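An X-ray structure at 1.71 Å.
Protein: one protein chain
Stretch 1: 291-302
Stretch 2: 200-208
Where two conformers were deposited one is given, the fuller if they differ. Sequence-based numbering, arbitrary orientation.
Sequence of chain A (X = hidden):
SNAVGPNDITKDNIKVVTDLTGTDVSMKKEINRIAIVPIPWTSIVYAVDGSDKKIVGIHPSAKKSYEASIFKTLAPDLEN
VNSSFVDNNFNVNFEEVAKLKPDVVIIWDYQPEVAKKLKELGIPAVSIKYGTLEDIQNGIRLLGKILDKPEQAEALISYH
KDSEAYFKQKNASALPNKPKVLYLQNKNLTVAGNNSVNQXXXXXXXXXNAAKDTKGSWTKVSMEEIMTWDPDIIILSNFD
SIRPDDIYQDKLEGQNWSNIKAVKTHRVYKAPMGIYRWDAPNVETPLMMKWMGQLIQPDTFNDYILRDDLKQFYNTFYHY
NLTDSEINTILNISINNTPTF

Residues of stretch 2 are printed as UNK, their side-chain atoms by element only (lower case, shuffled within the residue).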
# COMPACT_ATOMS: atom_id res chain seq x y z
N TRP A 291 -11.16 6.27 3.84
CA TRP A 291 -11.75 6.62 2.55
C TRP A 291 -12.89 5.65 2.21
O TRP A 291 -14.00 6.08 1.89
CB TRP A 291 -10.68 6.65 1.47
CG TRP A 291 -11.15 7.03 0.12
CD1 TRP A 291 -11.42 8.29 -0.34
CD2 TRP A 291 -11.39 6.14 -0.98
NE1 TRP A 291 -11.83 8.24 -1.65
CE2 TRP A 291 -11.81 6.93 -2.06
CE3 TRP A 291 -11.30 4.76 -1.14
CZ2 TRP A 291 -12.13 6.37 -3.30
CZ3 TRP A 291 -11.62 4.21 -2.36
CH2 TRP A 291 -12.01 5.01 -3.43
N MSE A 292 -12.62 4.35 2.30
CA MSE A 292 -13.60 3.32 1.95
C MSE A 292 -14.80 3.39 2.85
O MSE A 292 -15.94 3.29 2.39
CB MSE A 292 -12.98 1.93 2.04
CG MSE A 292 -11.92 1.77 0.95
SE MSE A 292 -11.20 -0.05 1.01
CE MSE A 292 -12.93 -0.96 0.79
N GLY A 293 -14.56 3.55 4.15
CA GLY A 293 -15.66 3.65 5.13
C GLY A 293 -16.66 4.74 4.78
O GLY A 293 -17.89 4.54 4.84
N GLN A 294 -16.15 5.90 4.40
CA GLN A 294 -17.03 7.00 4.06
C GLN A 294 -17.73 6.84 2.70
O GLN A 294 -18.77 7.45 2.49
CB GLN A 294 -16.34 8.34 4.20
CG GLN A 294 -16.18 8.69 5.66
CD GLN A 294 -15.67 10.08 5.93
OE1 GLN A 294 -14.97 10.68 5.10
NE2 GLN A 294 -16.00 10.60 7.11
N LEU A 295 -17.18 6.02 1.80
CA LEU A 295 -17.89 5.67 0.57
C LEU A 295 -19.00 4.67 0.86
O LEU A 295 -20.09 4.81 0.35
CB LEU A 295 -16.95 5.04 -0.46
CG LEU A 295 -15.92 5.94 -1.14
CD1 LEU A 295 -15.12 5.10 -2.13
CD2 LEU A 295 -16.59 7.12 -1.81
N ILE A 296 -18.71 3.67 1.69
CA ILE A 296 -19.60 2.51 1.80
C ILE A 296 -20.67 2.69 2.89
O ILE A 296 -21.86 2.43 2.65
CB ILE A 296 -18.76 1.23 2.01
CG1 ILE A 296 -17.82 1.04 0.81
CG2 ILE A 296 -19.68 0.03 2.21
CD1 ILE A 296 -16.77 -0.05 0.96
N GLN A 297 -20.26 3.15 4.08
CA GLN A 297 -21.17 3.37 5.20
C GLN A 297 -20.94 4.74 5.83
O GLN A 297 -20.50 4.83 6.98
CB GLN A 297 -20.99 2.30 6.28
CG GLN A 297 -21.28 0.89 5.82
CD GLN A 297 -22.76 0.60 5.60
OE1 GLN A 297 -23.64 1.43 5.89
NE2 GLN A 297 -23.04 -0.59 5.12
N PRO A 298 -21.24 5.82 5.10
CA PRO A 298 -20.98 7.16 5.62
C PRO A 298 -21.71 7.50 6.93
O PRO A 298 -21.20 8.30 7.71
CB PRO A 298 -21.45 8.08 4.48
CG PRO A 298 -22.41 7.27 3.70
CD PRO A 298 -21.89 5.87 3.77
N ASP A 299 -22.88 6.91 7.16
CA ASP A 299 -23.64 7.18 8.38
C ASP A 299 -22.97 6.57 9.62
O ASP A 299 -23.13 7.09 10.72
CB ASP A 299 -25.09 6.69 8.25
CG ASP A 299 -25.92 7.54 7.27
OD1 ASP A 299 -25.43 8.60 6.82
OD2 ASP A 299 -27.08 7.16 6.98
N THR A 300 -22.23 5.48 9.42
CA THR A 300 -21.45 4.85 10.48
C THR A 300 -20.12 5.58 10.70
O THR A 300 -19.73 5.89 11.84
CB THR A 300 -21.17 3.37 10.11
OG1 THR A 300 -22.41 2.65 10.04
CG2 THR A 300 -20.25 2.70 11.12
N PHE A 301 -19.42 5.87 9.61
CA PHE A 301 -18.08 6.46 9.68
C PHE A 301 -18.17 7.99 9.54
O PHE A 301 -17.64 8.58 8.61
CB PHE A 301 -17.21 5.81 8.61
CG PHE A 301 -17.05 4.32 8.81
CD1 PHE A 301 -16.35 3.83 9.90
CD2 PHE A 301 -17.62 3.41 7.93
CE1 PHE A 301 -16.21 2.47 10.10
CE2 PHE A 301 -17.48 2.05 8.12
CZ PHE A 301 -16.78 1.58 9.21
N ASN A 302 -18.82 8.61 10.51
CA ASN A 302 -19.17 10.03 10.43
C ASN A 302 -18.50 10.88 11.49
O ASN A 302 -18.95 12.00 11.77
CB ASN A 302 -20.69 10.20 10.56
CG ASN A 302 -21.22 9.71 11.90
OD1 ASN A 302 -20.48 9.13 12.70
ND2 ASN A 302 -22.49 9.95 12.15
N UNK A 200 -11.23 -8.28 2.37
CA UNK A 200 -11.22 -8.06 3.82
C UNK A 200 -11.53 -6.59 4.12
O UNK A 200 -12.28 -6.31 5.05
c UNK A 200 -8.04 -10.03 5.02
c UNK A 200 -10.42 -10.84 4.94
c UNK A 200 -9.40 -9.88 4.35
c UNK A 200 -9.86 -8.43 4.44
N UNK A 201 -10.96 -5.67 3.34
CA UNK A 201 -11.17 -4.23 3.58
C UNK A 201 -12.61 -3.86 3.27
O UNK A 201 -13.23 -3.08 4.00
c UNK A 201 -10.16 -3.38 2.78
c UNK A 201 -8.78 -3.41 3.45
se UNK A 201 -7.59 -2.00 2.74
c UNK A 201 -7.59 -2.96 1.02
N UNK A 202 -13.17 -4.42 2.21
CA UNK A 202 -14.59 -4.19 1.88
C UNK A 202 -15.50 -4.66 3.04
O UNK A 202 -16.42 -3.94 3.46
c UNK A 202 -14.97 -4.86 0.54
c UNK A 202 -14.39 -4.05 -0.63
c UNK A 202 -14.46 -4.74 -1.97
c UNK A 202 -16.49 -4.97 0.39
N UNK A 203 -15.21 -5.85 3.56
CA UNK A 203 -16.00 -6.41 4.66
C UNK A 203 -15.88 -5.54 5.91
O UNK A 203 -16.87 -5.24 6.55
c UNK A 203 -16.30 -8.38 6.22
c UNK A 203 -15.58 -7.86 4.98
o UNK A 203 -15.89 -8.70 3.86
N UNK A 204 -14.65 -5.14 6.25
CA UNK A 204 -14.43 -4.38 7.48
C UNK A 204 -15.11 -3.03 7.42
O UNK A 204 -15.48 -2.49 8.46
c UNK A 204 -12.63 -3.49 9.06
se UNK A 204 -13.23 -4.49 10.67
c UNK A 204 -11.94 -5.99 10.63
c UNK A 204 -12.94 -4.23 7.76
N UNK A 205 -15.29 -2.48 6.23
CA UNK A 205 -15.93 -1.17 6.08
C UNK A 205 -17.42 -1.25 5.71
O UNK A 205 -18.03 -0.24 5.33
c UNK A 205 -13.72 -0.04 5.61
o UNK A 205 -15.07 -0.94 3.80
c UNK A 205 -15.14 -0.29 5.08
N UNK A 206 -18.01 -2.43 5.87
CA UNK A 206 -19.46 -2.59 5.79
C UNK A 206 -20.05 -2.80 4.41
O UNK A 206 -21.22 -2.51 4.17
N UNK A 207 -19.24 -3.35 3.50
CA UNK A 207 -19.72 -3.70 2.17
C UNK A 207 -19.85 -5.19 2.00
O UNK A 207 -19.28 -5.98 2.78
N UNK A 208 -20.63 -5.58 1.00
CA UNK A 208 -20.69 -6.97 0.57
C UNK A 208 -19.79 -7.08 -0.65
O UNK A 208 -19.84 -6.23 -1.53
o UNK A 208 -23.77 -10.32 -1.35
c UNK A 208 -23.63 -9.23 -0.74
c UNK A 208 -22.21 -8.78 -0.42
c UNK A 208 -22.12 -7.39 0.21
o UNK A 208 -24.60 -8.51 -0.40

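Position 200 carries four carbons, forked at the second, on a helix that began earlier in the chain. Nothing on stretch 1 comes within 8 Å of them, and the residue is exposed; the fork makes it Leu-200.

Position 201 has an unbranched chain of two carbons, a selenium and a last carbon. CA-to-CB points sideways, yet CB of 201 lies 3.9 Å from SE of Met-292, an apolar contact made at the root of the side chain. The selenium makes it selenomethionine, Met-201.

At position 202 there are four carbons, forked at the first, one arm two carbons long. It too starts sideways, and a carbon of the longer arm of 202 lies 3.7 Å from CE of Met-292, so the methyl that ends the Met-292 side chain is lodged against this turn of helix. The beta-branching identifies Ile-202.

Position 203 shows one carbon bearing an oxygen and a carbon, pointed away from stretch 1 and out of its reach: Thr-203.

Position 204 repeats the pattern of two carbons, selenium and carbon. The chain sets off sideways and its end leads away, leaving mainly the backbone to face the partner. This is Met-204.

Position 205 again has one carbon carrying an oxygen and a carbon, but here CA-to-CB points toward stretch 1 and the residue is buried. The side-chain oxygen of 205 lies 3.4 Å from CD1 of Ile-296, and the outer carbon of 205 lies 4.0 Å from N of Gly-293. This is Thr-205, the first residue to leave helical phi/psi. OG1 of Thr-205 donates to O of Met-201 at 2.8 Å, which settles the hydroxyl within its own stretch while the side chain packs against the other.

Position 206 has no side-chain atoms and a positive phi of 87°, which by itself favours glycine. A CB on 206 would point toward stretch 1 and fall 2.6 Å from CG of Gln-297, a clash. Gly-206 is the reading on both counts.

Position 207 is bare as well: Gly-207. A CB on Gly-207 would sit a tight 3.5 Å from CG2 of Ile-296 and be crowded by CG2 of Ile-202 at 3.0 Å.

Position 208 has three carbons, the third carrying two oxygens, and points away: Glu-208, whose carboxylate is bonded elsewhere in the structure.

The contact works by close backbone approach at a helix end. CA of Gly-293 and CA of Thr-205 are 4.9 Å apart. A CB on Gly-293 would fall 2.9 Å from CD2 of Phe-301 in its own stretch, while staying 4.3 Å from CG2 of Thr-205. Apolar packing by Met-292 and Ile-296 covers the last helical turn and the glycines after it. One directed bond joins the two turns: NE2 of Gln-297 donates to O of Gly-206 at 2.8 Å, nearly straight at 166°. The price is O of Thr-205, buried without a partner, with CE2 at the ring edge of Phe-301 3.7 Å from that O.

Stretch 2, residues 200-208: LMITMTGGE
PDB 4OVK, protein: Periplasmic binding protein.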